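Local structure of penicillin-binding protein activator LpoB (Escherichia coli, 4Q6Z) at residues L26-S30 and D79-T83. The protein probably regulates peptidoglycan synthesis as an outer-membrane lipoprotein that interacts with and activates penicillin-binding protein 1B, its C-terminal domain being the piece described here. Residues are numbered along the deposited sequence; the frame is centred on the assembly and turned at random.
Sequences LLVDS and DSLGT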
# COMPACT_ATOMS: atom_id res chain seq x y z
N LEU A 26 -7.83 4.27 3.70
CA LEU A 26 -6.55 3.98 3.10
C LEU A 26 -6.80 3.14 1.85
O LEU A 26 -7.28 2.00 1.94
CB LEU A 26 -5.75 3.19 4.12
CG LEU A 26 -4.26 3.19 3.96
CD1 LEU A 26 -3.77 4.52 4.46
CD2 LEU A 26 -3.66 2.05 4.76
N LEU A 27 -6.50 3.69 0.68
CA LEU A 27 -6.42 2.89 -0.54
C LEU A 27 -5.05 2.15 -0.58
O LEU A 27 -3.98 2.77 -0.75
CB LEU A 27 -6.70 3.74 -1.79
CG LEU A 27 -6.60 3.10 -3.20
CD1 LEU A 27 -7.50 1.90 -3.31
CD2 LEU A 27 -6.93 4.06 -4.33
N VAL A 28 -5.08 0.83 -0.38
CA VAL A 28 -3.83 0.05 -0.24
C VAL A 28 -3.44 -0.56 -1.59
O VAL A 28 -4.06 -1.51 -2.03
CB VAL A 28 -3.97 -1.09 0.78
CG1 VAL A 28 -2.68 -1.88 0.85
CG2 VAL A 28 -4.38 -0.59 2.15
N ASP A 29 -2.39 -0.02 -2.21
CA ASP A 29 -1.89 -0.49 -3.50
C ASP A 29 -1.18 -1.85 -3.38
O ASP A 29 -0.62 -2.18 -2.33
CB ASP A 29 -0.93 0.54 -4.07
CG ASP A 29 -0.36 0.13 -5.42
OD1 ASP A 29 -1.05 -0.57 -6.19
OD2 ASP A 29 0.80 0.49 -5.71
N SER A 30 -1.23 -2.64 -4.45
CA SER A 30 -0.57 -3.95 -4.49
C SER A 30 0.89 -3.72 -4.29
O SER A 30 1.43 -2.76 -4.82
CB SER A 30 -0.73 -4.64 -5.85
OG SER A 30 -2.03 -4.50 -6.42
N ASP A 79 -5.33 -3.96 -13.36
CA ASP A 79 -4.08 -3.24 -13.64
C ASP A 79 -3.65 -2.35 -12.46
O ASP A 79 -3.22 -1.21 -12.65
CB ASP A 79 -4.27 -2.36 -14.90
CG ASP A 79 -2.98 -2.17 -15.70
OD1 ASP A 79 -1.90 -2.60 -15.24
OD2 ASP A 79 -3.05 -1.56 -16.80
N SER A 80 -3.78 -2.87 -11.24
CA SER A 80 -3.71 -2.01 -10.04
C SER A 80 -2.26 -1.68 -9.66
O SER A 80 -1.37 -2.47 -9.93
CB SER A 80 -4.42 -2.67 -8.86
OG SER A 80 -3.68 -3.75 -8.35
N LEU A 81 -2.00 -0.54 -9.02
CA LEU A 81 -2.68 0.75 -9.31
C LEU A 81 -2.09 1.41 -10.57
O LEU A 81 -0.99 1.08 -10.99
CB LEU A 81 -2.59 1.70 -8.09
CG LEU A 81 -3.88 2.19 -7.42
CD1 LEU A 81 -4.95 1.12 -7.24
CD2 LEU A 81 -3.52 2.76 -6.06
N GLY A 82 -2.83 2.34 -11.17
CA GLY A 82 -2.25 3.17 -12.23
C GLY A 82 -1.10 4.02 -11.72
O GLY A 82 -0.55 3.78 -10.64
N THR A 83 -0.72 5.01 -12.51
CA THR A 83 0.17 6.10 -12.05
C THR A 83 -0.23 6.66 -10.66
O THR A 83 -1.18 6.20 -10.00
CB THR A 83 0.18 7.23 -13.12
OG1 THR A 83 -0.07 6.64 -14.39
CG2 THR A 83 1.52 8.02 -13.19
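Asp-29, on strand 25-35 between strands 59-60 and 98-106 in the mixed sheet of this alpha-beta LpoB domain, accepts a hydrogen bond from the loop joining helices 63-73 and 84-93. The donor is Leu-81 N, 3.0 Å from Asp-29 OD1; it meets the syn side of that oxygen but lies 32° out of the carboxylate plane, and an N-H...O angle of 143° makes the bond noticeably bent. The carboxylate is directed there by a first torsion that sets CG anti to the backbone N (chi1 -180°). The same OD1 also takes a weak bond from Ser-30 N, so two backbone amides converge on one oxygen. With Asp-29 replaced by an alanine, Leu-81 N would probably lose its acceptor and the loop one of its polar ties to the strand. A second such tie lies alongside, where Ser-80 OG donates to Ser-30 OG across 2.6 Å. Beside these polar pairs, the side chains of Leu-27 and Leu-81 meet tip to tip, CD2 to CD2 at 4.0 Å, and both also touch Leu-66 of helix 63-73. Behind them, the strand is fixed in the sheet by backbone hydrogen bonds from Leu-27 and Asp-29, both to Leu-100.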